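Local structure of transcription initiation factor IIB (Methanocaldococcus jannaschii, 5O9J) at residues V76-E81 against V92-S97; F99-N104 against G117-L122; K30-S35 against S69-H74; F80-E85 against L146-I151; V54-S59 against L164-A169. The protein is a mini-intein, a HINT-fold splicing domain that probably excises itself from the transcription factor IIB precursor and joins the flanking sequences. All blocks are in the same frame, centred on the assembly; numbering follows the deposited sequence.

Contact 1: residues V76-E81 against V92-S97; sequences VSEMFE and VTRSHS
Two torsions set up the polar end: Glu-78 holds CG in the crowded position between its backbone N and carbonyl carbon and then runs extended, while Arg-94 leaves its backbone at a chi1 of 127°, off any staggered position, and bends at chi3. The two chains cross obliquely, and Arg-94 NH1 reaches Glu-78 OE2 at 2.4 Å, a very short salt bridge. It is also a bent one: the angle at the hydrogen is 125°, the anti lone pair is used, and OE2 lies well out of the guanidinium plane. Arg-94 NE has a second carboxylate, that of Asp-112. Phe-80, with CG anti to its carbonyl carbon, turns its ring edge to the same guanidinium, the planes 84° apart. Its CZ is 3.6 Å from Arg-94 NH2 and its CE1 3.8 Å from Arg-94 CB, so the cation meets the rim and not the ring face. Phe-80 and Val-92 form an antiparallel hydrogen-bonded pair, with Phe-80 N to Val-92 O at 2.8 Å and Val-92 N to Phe-80 O at 2.9 Å. Directly after it, Thr-93 to His-96 make a type I turn whose sequence matches the TxxH signature of intein block B, which in relatives serves the first splicing step. Within the turn His-96 ND1 makes weak bonds to Thr-93 OG1, 3.0 Å away, and to Thr-93 O. Behind Thr-93, its CG2 packs against Met-79 CG at 3.9 Å.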
# COMPACT_ATOMS: atom_id res chain seq x y z
N VAL A 76 11.47 5.74 8.54
CA VAL A 76 12.12 4.81 7.62
C VAL A 76 13.22 5.52 6.85
O VAL A 76 13.08 6.67 6.46
CB VAL A 76 11.11 4.20 6.63
CG1 VAL A 76 10.32 3.10 7.30
CG2 VAL A 76 10.18 5.26 6.10
N SER A 77 14.32 4.81 6.63
CA SER A 77 15.50 5.37 5.98
C SER A 77 15.39 5.37 4.46
O SER A 77 15.68 6.37 3.80
CB SER A 77 16.75 4.60 6.40
OG SER A 77 17.72 4.63 5.36
N GLU A 78 14.98 4.24 3.91
CA GLU A 78 14.98 4.06 2.46
C GLU A 78 13.70 3.42 1.96
O GLU A 78 13.04 2.67 2.67
CB GLU A 78 16.17 3.20 2.04
CG GLU A 78 16.13 1.80 2.63
CD GLU A 78 16.88 0.78 1.78
OE1 GLU A 78 17.65 1.19 0.88
OE2 GLU A 78 16.67 -0.43 2.00
N MET A 79 13.37 3.71 0.71
CA MET A 79 12.32 2.97 0.03
C MET A 79 12.76 2.68 -1.39
O MET A 79 13.55 3.43 -1.96
CB MET A 79 11.01 3.75 0.03
CG MET A 79 10.35 3.83 1.39
SD MET A 79 8.78 4.68 1.22
CE MET A 79 9.23 5.82 -0.09
N PHE A 80 12.24 1.59 -1.94
CA PHE A 80 12.56 1.20 -3.30
C PHE A 80 11.54 1.81 -4.23
O PHE A 80 10.34 1.72 -3.99
CB PHE A 80 12.57 -0.31 -3.45
CG PHE A 80 13.70 -0.99 -2.72
CD1 PHE A 80 13.66 -1.11 -1.34
CD2 PHE A 80 14.78 -1.51 -3.41
CE1 PHE A 80 14.70 -1.74 -0.66
CE2 PHE A 80 15.81 -2.14 -2.74
CZ PHE A 80 15.77 -2.25 -1.36
N GLU A 81 12.02 2.43 -5.30
CA GLU A 81 11.13 2.84 -6.38
C GLU A 81 11.28 1.86 -7.53
O GLU A 81 12.34 1.77 -8.14
CB GLU A 81 11.43 4.26 -6.83
CG GLU A 81 10.50 4.77 -7.91
CD GLU A 81 10.96 6.08 -8.49
OE1 GLU A 81 12.08 6.11 -9.05
OE2 GLU A 81 10.22 7.08 -8.38
N VAL A 92 7.94 1.62 -2.34
CA VAL A 92 7.60 0.77 -1.20
C VAL A 92 8.82 0.44 -0.35
O VAL A 92 9.96 0.53 -0.80
CB VAL A 92 6.94 -0.57 -1.65
CG1 VAL A 92 5.62 -0.30 -2.33
CG2 VAL A 92 7.86 -1.34 -2.58
N THR A 93 8.57 0.04 0.89
CA THR A 93 9.63 -0.39 1.77
C THR A 93 10.09 -1.79 1.41
O THR A 93 9.43 -2.50 0.64
CB THR A 93 9.19 -0.37 3.24
OG1 THR A 93 8.10 -1.27 3.43
CG2 THR A 93 8.76 1.04 3.64
N ARG A 94 11.22 -2.17 1.98
CA ARG A 94 11.93 -3.39 1.64
C ARG A 94 11.11 -4.64 1.90
O ARG A 94 11.24 -5.64 1.19
CB ARG A 94 13.25 -3.43 2.41
CG ARG A 94 13.50 -4.69 3.20
CD ARG A 94 14.91 -4.71 3.77
NE ARG A 94 15.92 -4.48 2.74
CZ ARG A 94 16.57 -3.33 2.59
NH1 ARG A 94 16.31 -2.31 3.41
NH2 ARG A 94 17.48 -3.20 1.63
N SER A 95 10.27 -4.59 2.93
CA SER A 95 9.57 -5.78 3.37
C SER A 95 8.32 -6.09 2.55
O SER A 95 7.45 -6.82 3.01
CB SER A 95 9.17 -5.63 4.83
OG SER A 95 8.26 -4.56 4.98
N HIS A 96 8.21 -5.53 1.35
CA HIS A 96 7.06 -5.84 0.51
C HIS A 96 7.44 -6.82 -0.59
O HIS A 96 8.58 -6.84 -1.05
CB HIS A 96 6.46 -4.59 -0.12
CG HIS A 96 5.67 -3.76 0.84
ND1 HIS A 96 6.24 -2.79 1.64
CD2 HIS A 96 4.35 -3.77 1.15
CE1 HIS A 96 5.31 -2.23 2.38
NE2 HIS A 96 4.15 -2.82 2.11
N SER A 97 6.47 -7.62 -1.01
CA SER A 97 6.72 -8.56 -2.09
C SER A 97 5.73 -8.34 -3.22
O SER A 97 4.63 -7.81 -3.01
CB SER A 97 6.64 -9.99 -1.58
OG SER A 97 5.30 -10.32 -1.24

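Contact 2: residues F99-N104 against G117-L122; sequences FTIRDN and GDILVL
Arg-102 and Asp-118 cross at about a right angle along their chains, yet their flat ends are only moderately tilted, the guanidinium and carboxylate planes 26° apart. This permits a side-on grip with one nitrogen for each oxygen. Arg-102 NE donates to Asp-118 OD1 at 3.0 Å, reaching it from above the carboxylate plane, and Arg-102 NH1 donates to Asp-118 OD2 at 2.5 Å, almost straight and on the syn lone pair. With the Arg-102 cation, Lys-115 N and a water all donating to it, the buried carboxylate is probably ionised; Arg-102 NH1 is itself fixed further by Glu-113 O. The water links the strands beside the salt bridge, donating to Asp-118 OD1 and Ile-101 O and accepting from Ile-119 N. The backbones carry a single bridge, Thr-100 with Leu-120, marked out by Ile-101 N to Ile-119 O at 2.9 Å and Val-121 N to Phe-99 O at 3.1 Å. With strand directions 141° apart the pairing is short, and in this HINT domain it couples the sheet of strand 96-102 to the one that strand 119-123 borders. Ile-101 and Ile-119 lie side by side and point the same way, CD1 of Ile-101 being 4.0 Å from CG2 of Ile-119. Thr-100 sits likewise alongside Leu-120. Its CG2, anti to the backbone N, lies 3.3 Å from Ile-119 O, while its OG1 bonds to Val-98 O and touches Leu-120 CD2 at 3.6 Å.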
# COMPACT_ATOMS: atom_id res chain seq x y z
N PHE A 99 4.19 -10.03 -7.16
CA PHE A 99 4.12 -11.16 -8.07
C PHE A 99 5.09 -10.98 -9.22
O PHE A 99 5.04 -9.99 -9.95
CB PHE A 99 2.70 -11.34 -8.60
CG PHE A 99 1.81 -12.09 -7.67
CD1 PHE A 99 2.32 -12.63 -6.51
CD2 PHE A 99 0.48 -12.29 -7.97
CE1 PHE A 99 1.52 -13.34 -5.65
CE2 PHE A 99 -0.33 -13.01 -7.11
CZ PHE A 99 0.19 -13.53 -5.95
N THR A 100 5.99 -11.95 -9.35
CA THR A 100 7.03 -11.92 -10.37
C THR A 100 7.04 -13.25 -11.10
O THR A 100 6.68 -14.28 -10.54
CB THR A 100 8.43 -11.66 -9.76
OG1 THR A 100 8.34 -10.69 -8.71
CG2 THR A 100 9.40 -11.16 -10.81
N ILE A 101 7.47 -13.25 -12.36
CA ILE A 101 7.71 -14.51 -13.03
C ILE A 101 9.11 -14.99 -12.70
O ILE A 101 10.10 -14.35 -13.03
CB ILE A 101 7.54 -14.41 -14.55
CG1 ILE A 101 6.07 -14.13 -14.87
CG2 ILE A 101 7.98 -15.71 -15.21
CD1 ILE A 101 5.71 -14.26 -16.33
N ARG A 102 9.19 -16.11 -12.00
CA ARG A 102 10.48 -16.68 -11.64
C ARG A 102 10.40 -18.16 -11.88
O ARG A 102 9.48 -18.82 -11.40
CB ARG A 102 10.83 -16.37 -10.17
CG ARG A 102 11.22 -14.93 -9.92
CD ARG A 102 12.56 -14.61 -10.56
NE ARG A 102 12.97 -13.24 -10.30
CZ ARG A 102 13.57 -12.83 -9.18
NH1 ARG A 102 13.91 -11.56 -9.03
NH2 ARG A 102 13.81 -13.69 -8.20
N ASP A 103 11.36 -18.69 -12.63
CA ASP A 103 11.35 -20.09 -13.01
C ASP A 103 9.97 -20.50 -13.54
O ASP A 103 9.34 -21.42 -12.97
CB ASP A 103 11.71 -20.99 -11.84
CG ASP A 103 13.11 -20.69 -11.28
OD1 ASP A 103 14.07 -20.50 -12.06
OD2 ASP A 103 13.22 -20.63 -10.03
N ASN A 104 9.47 -19.80 -14.57
CA ASN A 104 8.29 -20.32 -15.31
C ASN A 104 6.97 -20.18 -14.56
O ASN A 104 5.92 -20.52 -15.09
CB ASN A 104 8.65 -21.78 -15.68
CG ASN A 104 9.86 -21.85 -16.62
OD1 ASN A 104 10.96 -21.37 -16.31
ND2 ASN A 104 9.72 -22.72 -17.59
N GLY A 117 14.71 -6.06 -15.65
CA GLY A 117 14.39 -7.13 -16.57
C GLY A 117 13.38 -8.14 -16.03
O GLY A 117 12.78 -8.90 -16.80
N ASP A 118 13.21 -8.16 -14.71
CA ASP A 118 12.19 -9.02 -14.10
C ASP A 118 10.82 -8.69 -14.66
O ASP A 118 10.54 -7.53 -14.98
CB ASP A 118 12.17 -8.88 -12.58
CG ASP A 118 12.85 -10.03 -11.87
OD1 ASP A 118 12.89 -11.14 -12.44
OD2 ASP A 118 13.33 -9.83 -10.73
N ILE A 119 9.97 -9.70 -14.78
CA ILE A 119 8.61 -9.50 -15.26
C ILE A 119 7.63 -9.49 -14.10
O ILE A 119 7.45 -10.50 -13.42
CB ILE A 119 8.19 -10.59 -16.27
CG1 ILE A 119 9.11 -10.57 -17.49
CG2 ILE A 119 6.73 -10.40 -16.68
CD1 ILE A 119 8.69 -11.55 -18.58
N LEU A 120 7.02 -8.34 -13.86
CA LEU A 120 6.01 -8.21 -12.82
C LEU A 120 4.62 -8.46 -13.38
O LEU A 120 4.35 -8.18 -14.54
CB LEU A 120 6.07 -6.83 -12.18
CG LEU A 120 7.35 -6.51 -11.40
CD1 LEU A 120 7.19 -5.22 -10.60
CD2 LEU A 120 7.70 -7.68 -10.49
N VAL A 121 3.75 -9.00 -12.54
CA VAL A 121 2.36 -9.17 -12.91
C VAL A 121 1.54 -8.10 -12.21
O VAL A 121 1.41 -8.10 -11.00
CB VAL A 121 1.84 -10.56 -12.55
CG1 VAL A 121 0.42 -10.75 -13.10
CG2 VAL A 121 2.77 -11.63 -13.09
N LEU A 122 1.01 -7.16 -12.98
CA LEU A 122 0.20 -6.10 -12.40
C LEU A 122 -1.26 -6.35 -12.69
O LEU A 122 -1.60 -6.92 -13.72
CB LEU A 122 0.61 -4.73 -12.94
CG LEU A 122 1.86 -4.09 -12.31
CD1 LEU A 122 3.13 -4.77 -12.79
CD2 LEU A 122 1.90 -2.60 -12.60
O HOH W 1 11.02 -12.29 -14.26

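Contact 3: residues K30-S35 against S69-H74; sequences KIIENS and SEVSRH
The last turn of helix 24-33 lies here against strand 70-75, a member of the five-stranded antiparallel sheet. No hydrogen bond crosses the contact; side chains alone fill it. Ile-31 and Val-71 cross obliquely, with Ile-31 CG2 3.7 Å from Val-71 CG2. Arg-73 sets out from the crowded chi1 position (68°) and stays extended to NE, running across Ile-32: Ile-32 CD1 lies 3.7 Å from Arg-73 NE, and Ile-32 CG2 sits over one guanidinium face, toward its rim, 3.8 Å from Arg-73 NH2. At the guanidinium edge Glu-33 OE2 is in plane with it but 3.8 Å from Arg-73 NH1, a long salt bridge. The stronger charge partners are Asp-29, on NH1, and Glu-45, on NE. An alanine in place of Arg-73 would probably take away the chain that lies across Ile-32 and leave these acidic groups without their shared cation. What results is helix-on-sheet packing, an apolar patch bordered on one side by ion pairs, in an otherwise almost wholly beta HINT domain.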
# COMPACT_ATOMS: atom_id res chain seq x y z
N LYS A 30 -2.35 14.22 10.62
CA LYS A 30 -3.38 15.06 11.22
C LYS A 30 -4.12 14.33 12.34
O LYS A 30 -4.41 14.91 13.38
CB LYS A 30 -4.37 15.53 10.16
CG LYS A 30 -5.63 16.18 10.71
CD LYS A 30 -6.85 15.86 9.86
CE LYS A 30 -8.08 16.58 10.38
NZ LYS A 30 -9.32 15.82 10.07
N ILE A 31 -4.41 13.06 12.11
CA ILE A 31 -5.05 12.19 13.11
C ILE A 31 -4.23 12.03 14.38
O ILE A 31 -4.74 12.14 15.51
CB ILE A 31 -5.31 10.80 12.52
CG1 ILE A 31 -6.41 10.84 11.46
CG2 ILE A 31 -5.71 9.82 13.60
CD1 ILE A 31 -6.66 9.47 10.88
N ILE A 32 -2.95 11.71 14.20
CA ILE A 32 -2.07 11.47 15.33
C ILE A 32 -1.86 12.75 16.11
O ILE A 32 -2.01 12.77 17.34
CB ILE A 32 -0.73 10.89 14.87
CG1 ILE A 32 -0.93 9.46 14.39
CG2 ILE A 32 0.29 10.93 16.01
CD1 ILE A 32 0.33 8.83 13.80
N GLU A 33 -1.56 13.84 15.41
CA GLU A 33 -1.29 15.11 16.06
C GLU A 33 -2.51 15.67 16.81
O GLU A 33 -2.37 16.54 17.66
CB GLU A 33 -0.76 16.11 15.02
CG GLU A 33 0.65 15.74 14.52
CD GLU A 33 0.98 16.29 13.13
OE1 GLU A 33 0.20 17.10 12.59
OE2 GLU A 33 2.05 15.91 12.59
N ASN A 34 -3.70 15.13 16.51
CA ASN A 34 -4.94 15.54 17.18
C ASN A 34 -5.46 14.51 18.17
O ASN A 34 -6.51 14.71 18.79
CB ASN A 34 -6.04 15.82 16.15
CG ASN A 34 -5.78 17.07 15.34
OD1 ASN A 34 -5.10 17.99 15.79
ND2 ASN A 34 -6.31 17.11 14.12
N SER A 35 -4.75 13.41 18.32
CA SER A 35 -5.23 12.32 19.15
C SER A 35 -4.73 12.42 20.59
O SER A 35 -3.71 13.06 20.88
CB SER A 35 -4.82 10.97 18.56
OG SER A 35 -5.01 9.93 19.50
N SER A 69 -9.63 1.12 11.98
CA SER A 69 -9.69 1.06 13.44
C SER A 69 -8.61 1.91 14.07
O SER A 69 -8.84 2.59 15.06
CB SER A 69 -9.57 -0.39 13.92
OG SER A 69 -8.39 -0.97 13.40
N GLU A 70 -7.41 1.87 13.49
CA GLU A 70 -6.29 2.66 13.97
C GLU A 70 -5.35 3.03 12.83
O GLU A 70 -5.39 2.42 11.75
CB GLU A 70 -5.53 1.91 15.07
CG GLU A 70 -4.97 0.57 14.62
CD GLU A 70 -4.23 -0.20 15.72
OE1 GLU A 70 -4.62 -0.10 16.91
OE2 GLU A 70 -3.26 -0.91 15.37
N VAL A 71 -4.53 4.05 13.04
CA VAL A 71 -3.51 4.43 12.07
C VAL A 71 -2.17 4.46 12.77
O VAL A 71 -2.11 4.56 14.00
CB VAL A 71 -3.79 5.80 11.42
CG1 VAL A 71 -5.16 5.82 10.74
CG2 VAL A 71 -3.69 6.90 12.46
N SER A 72 -1.10 4.39 12.00
CA SER A 72 0.22 4.43 12.61
C SER A 72 1.25 4.91 11.60
O SER A 72 0.99 4.97 10.40
CB SER A 72 0.60 3.05 13.16
OG SER A 72 0.94 2.13 12.14
N ARG A 73 2.42 5.27 12.12
CA ARG A 73 3.54 5.70 11.32
C ARG A 73 4.82 5.28 12.03
O ARG A 73 4.81 5.07 13.25
CB ARG A 73 3.53 7.22 11.11
CG ARG A 73 3.81 8.02 12.39
CD ARG A 73 3.68 9.53 12.21
NE ARG A 73 3.79 10.22 13.50
CZ ARG A 73 3.60 11.53 13.68
NH1 ARG A 73 3.29 12.30 12.64
NH2 ARG A 73 3.72 12.07 14.89
N HIS A 74 5.91 5.14 11.28
CA HIS A 74 7.23 4.93 11.86
C HIS A 74 8.28 5.51 10.92
O HIS A 74 8.03 5.63 9.72
CB HIS A 74 7.49 3.44 12.13
CG HIS A 74 7.37 2.55 10.92
ND1 HIS A 74 8.44 2.23 10.12
CD2 HIS A 74 6.30 1.91 10.40
CE1 HIS A 74 8.04 1.45 9.15
NE2 HIS A 74 6.75 1.22 9.28

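Contact 4: residues F80-E85 against L146-I151; sequences FEIVVE and LKIKEI
Glu-85, next to Val-84, holds CG anti to its carbonyl carbon and stays extended, reaching obliquely across to Leu-146 and Lys-147. From CB the chain passes to CG, 3.6 Å from Lys-147 N, and on to CD, which comes still closer. At the tip OE2 accepts from Lys-147 N at 2.8 Å, a straight bond that meets the carboxylate from above its plane, while OE1 touches Leu-146 CD2 at 4.0 Å. Since Glu-85 N also donates to Lys-147 O, at 3.1 Å, side chain and backbone together engage both backbone polar atoms, N and O, of Lys-147. An alanine replacing Glu-85 would probably leave Lys-147 N without this acceptor and loosen the strand end. Next to it Val-84 CG2 packs on Leu-146 CD1, and Ile-82 CG2 meets Ile-148 CG1 at 4.0 Å. Val-83 N bonds to Glu-150 O, whereas Val-83 O takes two donors in its carbonyl plane, Lys-149 N at 2.5 Å and Glu-150 N at 3.1 Å. Two residues thus face one, the register slips by one between Val-83 and Val-84, and the antiparallel pair carries a classic beta bulge.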
# COMPACT_ATOMS: atom_id res chain seq x y z
N PHE A 80 12.24 1.59 -1.94
CA PHE A 80 12.56 1.20 -3.30
C PHE A 80 11.54 1.81 -4.23
O PHE A 80 10.34 1.72 -3.99
CB PHE A 80 12.57 -0.31 -3.45
CG PHE A 80 13.70 -0.99 -2.72
CD1 PHE A 80 13.66 -1.11 -1.34
CD2 PHE A 80 14.78 -1.51 -3.41
CE1 PHE A 80 14.70 -1.74 -0.66
CE2 PHE A 80 15.81 -2.14 -2.74
CZ PHE A 80 15.77 -2.25 -1.36
N GLU A 81 12.02 2.43 -5.30
CA GLU A 81 11.13 2.84 -6.38
C GLU A 81 11.28 1.86 -7.53
O GLU A 81 12.34 1.77 -8.14
CB GLU A 81 11.43 4.26 -6.83
CG GLU A 81 10.50 4.77 -7.91
CD GLU A 81 10.96 6.08 -8.49
OE1 GLU A 81 12.08 6.11 -9.05
OE2 GLU A 81 10.22 7.08 -8.38
N ILE A 82 10.22 1.11 -7.80
CA ILE A 82 10.19 0.20 -8.95
C ILE A 82 9.58 0.90 -10.15
O ILE A 82 8.48 1.42 -10.06
CB ILE A 82 9.36 -1.07 -8.66
CG1 ILE A 82 9.85 -1.77 -7.40
CG2 ILE A 82 9.44 -2.02 -9.85
CD1 ILE A 82 8.96 -2.93 -6.99
N VAL A 83 10.30 0.92 -11.26
CA VAL A 83 9.78 1.54 -12.47
C VAL A 83 9.67 0.50 -13.58
O VAL A 83 10.65 -0.17 -13.90
CB VAL A 83 10.66 2.71 -12.94
CG1 VAL A 83 9.98 3.45 -14.08
CG2 VAL A 83 10.93 3.65 -11.78
N VAL A 84 8.47 0.35 -14.14
CA VAL A 84 8.22 -0.66 -15.18
C VAL A 84 7.87 -0.00 -16.51
O VAL A 84 7.73 1.22 -16.57
CB VAL A 84 7.09 -1.63 -14.77
CG1 VAL A 84 7.45 -2.39 -13.50
CG2 VAL A 84 5.77 -0.89 -14.59
N GLU A 85 7.75 -0.81 -17.56
CA GLU A 85 7.34 -0.33 -18.89
C GLU A 85 6.14 0.60 -18.83
O GLU A 85 5.20 0.37 -18.06
CB GLU A 85 6.97 -1.49 -19.82
CG GLU A 85 7.93 -2.65 -19.92
CD GLU A 85 7.30 -3.81 -20.70
OE1 GLU A 85 6.43 -3.54 -21.57
OE2 GLU A 85 7.63 -4.98 -20.45
N LEU A 146 4.67 -6.69 -17.14
CA LEU A 146 5.52 -5.56 -17.45
C LEU A 146 6.92 -5.72 -16.87
O LEU A 146 7.09 -6.05 -15.69
CB LEU A 146 4.88 -4.27 -16.91
CG LEU A 146 3.46 -3.94 -17.38
CD1 LEU A 146 2.87 -2.80 -16.57
CD2 LEU A 146 3.41 -3.61 -18.88
N LYS A 147 7.92 -5.49 -17.72
CA LYS A 147 9.32 -5.58 -17.30
C LYS A 147 9.71 -4.41 -16.40
O LYS A 147 9.30 -3.27 -16.63
CB LYS A 147 10.26 -5.61 -18.52
CG LYS A 147 10.36 -6.96 -19.23
CD LYS A 147 11.45 -6.94 -20.31
CE LYS A 147 11.54 -8.27 -21.07
NZ LYS A 147 11.10 -8.17 -22.50
N ILE A 148 10.51 -4.70 -15.39
CA ILE A 148 11.11 -3.65 -14.58
C ILE A 148 12.17 -2.90 -15.40
O ILE A 148 13.03 -3.52 -16.03
CB ILE A 148 11.75 -4.23 -13.30
CG1 ILE A 148 10.67 -4.83 -12.39
CG2 ILE A 148 12.56 -3.18 -12.58
CD1 ILE A 148 11.20 -5.51 -11.14
N LYS A 149 12.09 -1.58 -15.42
CA LYS A 149 13.10 -0.76 -16.09
C LYS A 149 14.17 -0.28 -15.12
O LYS A 149 15.37 -0.48 -15.35
CB LYS A 149 12.46 0.45 -16.77
CG LYS A 149 11.59 0.12 -17.96
CD LYS A 149 11.42 1.35 -18.85
CE LYS A 149 10.87 2.54 -18.07
NZ LYS A 149 10.81 3.78 -18.91
N GLU A 150 13.73 0.37 -14.04
CA GLU A 150 14.66 0.83 -13.01
C GLU A 150 14.27 0.29 -11.65
O GLU A 150 13.11 -0.04 -11.40
CB GLU A 150 14.70 2.36 -12.95
CG GLU A 150 15.19 3.03 -14.22
CD GLU A 150 14.93 4.53 -14.24
OE1 GLU A 150 14.72 5.11 -13.15
OE2 GLU A 150 14.91 5.12 -15.34
N ILE A 151 15.27 0.19 -10.78
CA ILE A 151 15.07 0.00 -9.34
C ILE A 151 15.93 1.02 -8.61
O ILE A 151 17.15 0.88 -8.53
CB ILE A 151 15.44 -1.40 -8.86
CG1 ILE A 151 14.62 -2.47 -9.58
CG2 ILE A 151 15.22 -1.51 -7.37
CD1 ILE A 151 14.99 -3.90 -9.17

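Contact 5: residues V54-S59 against L164-A169; sequences VIAFNS and LTVPNA
In this HINT domain strand 52-57 belongs to a four-stranded sheet and strand 160-165 to a five-stranded one; here strand 52-57 packs on the end of strand 160-165 and the loop that follows it, with a weak polar link at one end. Val-54 carries the apolar end. Its CG1, in the crowded position between N and carbonyl carbon, lies 3.8 Å from Val-166 CG2, the two chains crossing at about a right angle. Its CG2, anti to the backbone N, meets Leu-164 CD1 tip to tip at 4.1 Å. Ala-56 adds a methyl against Ala-169 CB at 4.2 Å. The polar link is built on one acceptor, Asn-168 O. Ser-59 N reaches it at 3.5 Å with an angle of 135°, a weak bond, and Ser-59 OG lies 3.0 Å from it, within hydrogen-bonding distance. Asn-168 presents that carbonyl from a backbone with positive phi (58°), in the bend that follows Pro-167. Two buried carbonyls look to Asn-171 ND2: Phe-57 O bonds to it, and Ala-169 O does so weakly, with Arg-133 NE as a further weak donor. Asn-58 turns its amide away from 164-169, OD1 accepting mainly from Lys-62 N. Phe-57 O, already bonded to Asn-171 ND2, also has the methyl CB of Ala-169 at 3.7 Å.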
# COMPACT_ATOMS: atom_id res chain seq x y z
N VAL A 54 -11.91 3.64 4.55
CA VAL A 54 -11.10 3.64 3.34
C VAL A 54 -11.65 2.61 2.35
O VAL A 54 -12.34 1.66 2.74
CB VAL A 54 -9.63 3.35 3.66
CG1 VAL A 54 -9.43 1.89 4.07
CG2 VAL A 54 -8.71 3.73 2.50
N ILE A 55 -11.35 2.80 1.06
CA ILE A 55 -11.74 1.81 0.06
C ILE A 55 -10.89 0.57 0.23
O ILE A 55 -9.67 0.63 0.24
CB ILE A 55 -11.59 2.33 -1.38
CG1 ILE A 55 -12.57 3.46 -1.64
CG2 ILE A 55 -11.82 1.19 -2.38
CD1 ILE A 55 -14.04 3.08 -1.43
N ALA A 56 -11.55 -0.57 0.39
CA ALA A 56 -10.85 -1.82 0.54
C ALA A 56 -11.65 -2.93 -0.09
O ALA A 56 -12.84 -2.78 -0.36
CB ALA A 56 -10.59 -2.11 2.01
N PHE A 57 -10.99 -4.06 -0.31
CA PHE A 57 -11.61 -5.26 -0.83
C PHE A 57 -12.03 -6.17 0.33
O PHE A 57 -11.18 -6.80 0.96
CB PHE A 57 -10.63 -5.97 -1.75
CG PHE A 57 -11.20 -7.16 -2.41
CD1 PHE A 57 -11.96 -7.05 -3.57
CD2 PHE A 57 -11.01 -8.41 -1.84
CE1 PHE A 57 -12.48 -8.18 -4.15
CE2 PHE A 57 -11.53 -9.51 -2.42
CZ PHE A 57 -12.26 -9.43 -3.58
N ASN A 58 -13.32 -6.27 0.61
CA ASN A 58 -13.74 -6.93 1.84
C ASN A 58 -13.89 -8.46 1.74
O ASN A 58 -13.69 -9.04 0.67
CB ASN A 58 -15.05 -6.32 2.36
CG ASN A 58 -16.27 -6.66 1.48
OD1 ASN A 58 -16.18 -7.32 0.45
ND2 ASN A 58 -17.43 -6.19 1.92
N SER A 59 -14.24 -9.08 2.87
CA SER A 59 -14.39 -10.53 2.97
C SER A 59 -15.50 -11.10 2.08
O SER A 59 -15.53 -12.30 1.80
CB SER A 59 -14.65 -10.94 4.42
OG SER A 59 -13.59 -10.54 5.27
N LEU A 164 -2.57 1.75 7.82
CA LEU A 164 -3.96 1.74 8.25
C LEU A 164 -4.24 0.35 8.76
O LEU A 164 -3.66 -0.63 8.27
CB LEU A 164 -4.91 2.11 7.10
CG LEU A 164 -4.72 3.45 6.39
CD1 LEU A 164 -5.65 3.57 5.18
CD2 LEU A 164 -4.97 4.61 7.34
N THR A 165 -5.11 0.23 9.76
CA THR A 165 -5.60 -1.07 10.16
C THR A 165 -7.05 -1.18 9.74
O THR A 165 -7.92 -0.44 10.23
CB THR A 165 -5.47 -1.32 11.68
OG1 THR A 165 -4.09 -1.28 12.06
CG2 THR A 165 -6.04 -2.69 12.04
N VAL A 166 -7.31 -2.09 8.81
CA VAL A 166 -8.64 -2.31 8.30
C VAL A 166 -9.08 -3.73 8.64
O VAL A 166 -8.66 -4.69 7.98
CB VAL A 166 -8.69 -2.09 6.77
CG1 VAL A 166 -10.12 -2.18 6.26
CG2 VAL A 166 -8.07 -0.74 6.42
N PRO A 167 -9.89 -3.88 9.69
CA PRO A 167 -10.46 -5.17 10.08
C PRO A 167 -11.34 -5.79 8.99
O PRO A 167 -11.95 -5.07 8.21
CB PRO A 167 -11.30 -4.83 11.32
CG PRO A 167 -11.46 -3.33 11.29
CD PRO A 167 -10.20 -2.83 10.67
N ASN A 168 -11.39 -7.12 8.97
CA ASN A 168 -12.26 -7.86 8.05
C ASN A 168 -11.99 -7.54 6.58
O ASN A 168 -12.88 -7.65 5.73
CB ASN A 168 -13.74 -7.58 8.37
CG ASN A 168 -14.10 -7.92 9.80
OD1 ASN A 168 -13.63 -8.92 10.35
ND2 ASN A 168 -14.92 -7.08 10.43
N ALA A 169 -10.75 -7.14 6.28
CA ALA A 169 -10.34 -6.88 4.91
C ALA A 169 -8.83 -7.02 4.79
O ALA A 169 -8.32 -7.65 3.86
CB ALA A 169 -10.79 -5.50 4.45

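How the contacts relate
From the N terminus, contact 3 opens first at helix 24-33, and contact 5 opens at strand 52-57 before contact 3 closes at 69-74, so these two cross. They adjoin in space too, strands 70-75 and 160-165 being sheet neighbours. Contacts 1 and 4 then start from the same strand, 79-84. Contact 1 closes quickly, at 92-97, and contact 2 follows in series along strand 96-102. Contact 4 closes only at 146-151, enclosing contact 2, which meets it through the pairing of strands 119-123 and 143-154. Contact 5 closes last, at 164-169, spanning contacts 1, 2 and 4. Contacts 2 and 3, about 35 Å apart between centres, lie on opposite sides of the chain's centre.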